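Local structure of dimethyl-sulfide monooxygenase (Hyphomicrobium sulfonivorans, 6AK1) at residues A[42-51]-A[405-413]. The protein catalyses the NADH-dependent oxidation of dimethyl sulfide to methanethiol and formaldehyde, as the large, flavin-dependent subunit of a two-component monooxygenase. Numbering follows the deposited sequence.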
loop_
_atom_site.group_PDB
_atom_site.type_symbol
_atom_site.label_atom_id
_atom_site.label_comp_id
_atom_site.label_asym_id
_atom_site.label_seq_id
_atom_site.Cartn_x
_atom_site.Cartn_y
_atom_site.Cartn_z
ATOM N N MET A 42 -3.511 14.687 -9.407
ATOM C CA MET A 42 -3.849 13.268 -9.285
ATOM C C MET A 42 -4.976 13.049 -8.271
ATOM O O MET A 42 -5.964 12.358 -8.565
ATOM C CB MET A 42 -2.595 12.463 -8.907
ATOM C CG MET A 42 -2.821 10.947 -8.694
ATOM S SD MET A 42 -3.573 10.145 -10.151
ATOM C CE MET A 42 -2.378 10.623 -11.388
ATOM N N ALA A 43 -4.857 13.657 -7.076
ATOM C CA ALA A 43 -5.854 13.451 -6.024
ATOM C C ALA A 43 -7.225 13.960 -6.447
ATOM O O ALA A 43 -8.246 13.327 -6.157
ATOM C CB ALA A 43 -5.416 14.137 -4.716
ATOM N N MET A 44 -7.272 15.118 -7.109
ATOM C CA MET A 44 -8.549 15.641 -7.577
ATOM C C MET A 44 -9.142 14.755 -8.663
ATOM O O MET A 44 -10.358 14.531 -8.694
ATOM C CB MET A 44 -8.376 17.065 -8.090
ATOM C CG MET A 44 -7.967 18.053 -7.008
ATOM S SD MET A 44 -8.189 19.762 -7.569
ATOM C CE MET A 44 -6.732 19.988 -8.566
ATOM N N GLU A 45 -8.291 14.248 -9.563
ATOM C CA GLU A 45 -8.755 13.389 -10.640
ATOM C C GLU A 45 -9.307 12.067 -10.104
ATOM O O GLU A 45 -10.273 11.533 -10.660
ATOM C CB GLU A 45 -7.612 13.150 -11.631
ATOM C CG GLU A 45 -7.914 12.132 -12.718
ATOM C CD GLU A 45 -8.839 12.672 -13.815
ATOM O OE1 GLU A 45 -9.485 13.715 -13.595
ATOM O OE2 GLU A 45 -8.908 12.051 -14.904
ATOM N N LEU A 46 -8.735 11.547 -9.009
ATOM C CA LEU A 46 -9.299 10.362 -8.367
ATOM C C LEU A 46 -10.703 10.607 -7.825
ATOM O O LEU A 46 -11.524 9.687 -7.828
ATOM C CB LEU A 46 -8.382 9.875 -7.243
ATOM C CG LEU A 46 -7.020 9.282 -7.650
ATOM C CD1 LEU A 46 -6.381 8.571 -6.493
ATOM C CD2 LEU A 46 -7.169 8.323 -8.799
ATOM N N GLU A 47 -11.012 11.826 -7.357
ATOM C CA GLU A 47 -12.359 12.062 -6.836
ATOM C C GLU A 47 -13.382 12.243 -7.949
ATOM O O GLU A 47 -14.551 11.901 -7.767
ATOM C CB GLU A 47 -12.390 13.277 -5.895
ATOM C CG GLU A 47 -11.640 13.022 -4.629
ATOM C CD GLU A 47 -12.100 13.849 -3.438
ATOM O OE1 GLU A 47 -12.546 15.006 -3.603
ATOM O OE2 GLU A 47 -11.998 13.328 -2.314
ATOM N N ARG A 48 -12.966 12.758 -9.102
ATOM C CA ARG A 48 -13.857 12.792 -10.255
ATOM C C ARG A 48 -14.389 11.400 -10.587
ATOM O O ARG A 48 -15.521 11.263 -11.064
ATOM C CB ARG A 48 -13.129 13.403 -11.465
ATOM C CG ARG A 48 -13.990 13.544 -12.721
ATOM C CD ARG A 48 -13.239 14.223 -13.849
ATOM N NE ARG A 48 -12.237 13.380 -14.499
ATOM C CZ ARG A 48 -12.484 12.583 -15.539
ATOM N NH1 ARG A 48 -13.714 12.496 -16.034
ATOM N NH2 ARG A 48 -11.504 11.867 -16.085
ATOM N N GLY A 49 -13.606 10.359 -10.317
ATOM C CA GLY A 49 -14.034 8.992 -10.525
ATOM C C GLY A 49 -14.416 8.236 -9.271
ATOM O O GLY A 49 -14.641 7.022 -9.356
ATOM N N CYS A 50 -14.475 8.905 -8.110
ATOM C CA CYS A 50 -14.875 8.295 -6.828
ATOM C C CYS A 50 -14.012 7.081 -6.470
ATOM O O CYS A 50 -14.486 6.103 -5.879
ATOM C CB CYS A 50 -16.364 7.920 -6.833
ATOM S SG CYS A 50 -17.524 9.319 -6.862
ATOM N N PHE A 51 -12.728 7.140 -6.824
ATOM C CA PHE A 51 -11.790 6.114 -6.379
ATOM C C PHE A 51 -11.708 6.102 -4.853
ATOM O O PHE A 51 -11.828 7.138 -4.190
ATOM C CB PHE A 51 -10.394 6.362 -6.966
ATOM C CG PHE A 51 -10.152 5.701 -8.305
ATOM C CD1 PHE A 51 -11.107 5.748 -9.315
ATOM C CD2 PHE A 51 -8.953 5.041 -8.553
ATOM C CE1 PHE A 51 -10.871 5.149 -10.543
ATOM C CE2 PHE A 51 -8.704 4.440 -9.786
ATOM C CZ PHE A 51 -9.661 4.497 -10.786
ATOM N N VAL A 405 -5.204 6.477 -15.066
ATOM C CA VAL A 405 -6.351 6.741 -14.196
ATOM C C VAL A 405 -7.468 7.445 -14.959
ATOM O O VAL A 405 -8.651 7.091 -14.829
ATOM C CB VAL A 405 -5.901 7.577 -12.987
ATOM C CG1 VAL A 405 -7.095 8.263 -12.354
ATOM C CG2 VAL A 405 -5.161 6.722 -11.977
ATOM N N THR A 406 -7.111 8.456 -15.755
ATOM C CA THR A 406 -8.095 9.178 -16.558
ATOM C C THR A 406 -8.826 8.253 -17.526
ATOM O O THR A 406 -10.053 8.340 -17.665
ATOM C CB THR A 406 -7.407 10.314 -17.313
ATOM O OG1 THR A 406 -6.841 11.227 -16.365
ATOM C CG2 THR A 406 -8.415 11.070 -18.190
ATOM N N ASP A 407 -8.096 7.363 -18.211
ATOM C CA ASP A 407 -8.753 6.425 -19.124
ATOM C C ASP A 407 -9.676 5.471 -18.369
ATOM O O ASP A 407 -10.790 5.178 -18.827
ATOM C CB ASP A 407 -7.719 5.620 -19.915
ATOM C CG ASP A 407 -7.129 6.386 -21.076
ATOM O OD1 ASP A 407 -7.640 7.482 -21.412
ATOM O OD2 ASP A 407 -6.147 5.869 -21.664
ATOM N N PHE A 408 -9.228 4.961 -17.215
ATOM C CA PHE A 408 -10.097 4.110 -16.408
ATOM C C PHE A 408 -11.388 4.829 -16.041
ATOM O O PHE A 408 -12.483 4.273 -16.181
ATOM C CB PHE A 408 -9.381 3.647 -15.140
ATOM C CG PHE A 408 -10.033 2.459 -14.498
ATOM C CD1 PHE A 408 -11.050 2.627 -13.580
ATOM C CD2 PHE A 408 -9.647 1.164 -14.848
ATOM C CE1 PHE A 408 -11.667 1.542 -13.004
ATOM C CE2 PHE A 408 -10.265 0.068 -14.268
ATOM C CZ PHE A 408 -11.274 0.257 -13.349
ATOM N N ILE A 409 -11.277 6.068 -15.560
ATOM C CA ILE A 409 -12.473 6.814 -15.182
ATOM C C ILE A 409 -13.371 7.048 -16.395
ATOM O O ILE A 409 -14.585 6.842 -16.329
ATOM C CB ILE A 409 -12.081 8.133 -14.495
ATOM C CG1 ILE A 409 -11.297 7.833 -13.215
ATOM C CG2 ILE A 409 -13.328 8.988 -14.194
ATOM C CD1 ILE A 409 -10.700 9.074 -12.550
ATOM N N ASP A 410 -12.791 7.441 -17.527
ATOM C CA ASP A 410 -13.604 7.815 -18.685
ATOM C C ASP A 410 -14.269 6.606 -19.342
ATOM O O ASP A 410 -15.441 6.672 -19.729
ATOM C CB ASP A 410 -12.745 8.568 -19.706
ATOM C CG ASP A 410 -12.282 9.926 -19.187
ATOM O OD1 ASP A 410 -12.841 10.408 -18.187
ATOM O OD2 ASP A 410 -11.361 10.512 -19.778
ATOM N N TYR A 411 -13.536 5.506 -19.502
ATOM C CA TYR A 411 -13.988 4.375 -20.308
ATOM C C TYR A 411 -14.574 3.228 -19.493
ATOM O O TYR A 411 -15.481 2.550 -19.981
ATOM C CB TYR A 411 -12.837 3.802 -21.131
ATOM C CG TYR A 411 -12.286 4.664 -22.238
ATOM C CD1 TYR A 411 -12.961 4.790 -23.442
ATOM C CD2 TYR A 411 -11.052 5.291 -22.103
ATOM C CE1 TYR A 411 -12.447 5.546 -24.463
ATOM C CE2 TYR A 411 -10.525 6.051 -23.123
ATOM C CZ TYR A 411 -11.233 6.169 -24.311
ATOM O OH TYR A 411 -10.725 6.910 -25.353
ATOM N N ILE A 412 -14.049 2.950 -18.300
ATOM C CA ILE A 412 -14.435 1.764 -17.525
ATOM C C ILE A 412 -15.450 2.092 -16.426
ATOM O O ILE A 412 -16.445 1.395 -16.278
ATOM C CB ILE A 412 -13.192 1.068 -16.931
ATOM C CG1 ILE A 412 -12.178 0.716 -18.026
ATOM C CG2 ILE A 412 -13.611 -0.168 -16.144
ATOM C CD1 ILE A 412 -12.798 0.075 -19.266
ATOM N N VAL A 413 -15.188 3.164 -15.645
ATOM C CA VAL A 413 -16.111 3.480 -14.534
ATOM C C VAL A 413 -17.537 3.631 -14.960
ATOM O O VAL A 413 -18.427 3.147 -14.235
ATOM C CB VAL A 413 -15.568 4.737 -13.770
ATOM C CG1 VAL A 413 -16.690 5.409 -12.985
ATOM C CG2 VAL A 413 -14.448 4.340 -12.822
#
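Two neighbouring helices on the outside of the TIM barrel pack here, nearly parallel at 13° with axes 9.9 Å apart: one follows the barrel strand 6-12, the other the strand 393-397 beside it. On the solvent side runs a salt-bridge network. Arg48 grips Glu45 side-on, NE to OE1 and NH2 to OE2, both at 2.9 Å and both almost straight. NH2 is shared: with NH1 it also converges on the single atom OD1 of Asp410, at 2.9 Å from NH2. The aliphatic part of Arg48 is extended until chi3 (74°), where the bend swings the guanidinium back along its own helix to meet Glu45. Ile409 CG2 lies over one face of that group. From the face of the Glu45 carboxylate opposite Arg48, Thr406 OG1 donates to OE2 at 2.7 Å. An alanine in place of Glu45 would probably leave the guanidinium freer to turn, without its two bonds to its own helix, and deprive the Thr406 hydroxyl of its carboxylate acceptor. Beneath these charges the contact is apolar. Ile409 reaches over Gly49, its CG2 3.7 Å from the glycine CA, where the two backbones come closest. A Schellman motif with Cys50 at positive phi ends the first helix, and Phe51 beyond it brings CZ to 3.6 Å from Phe408 CD1, the ring planes at 89°. Deeper, against Ala9 of strand 6-12, Leu46 CD2 meets Val405 CG1 at 3.6 Å. Greasy side chains thus join the helices next to the barrel, while charges tie them together towards solvent.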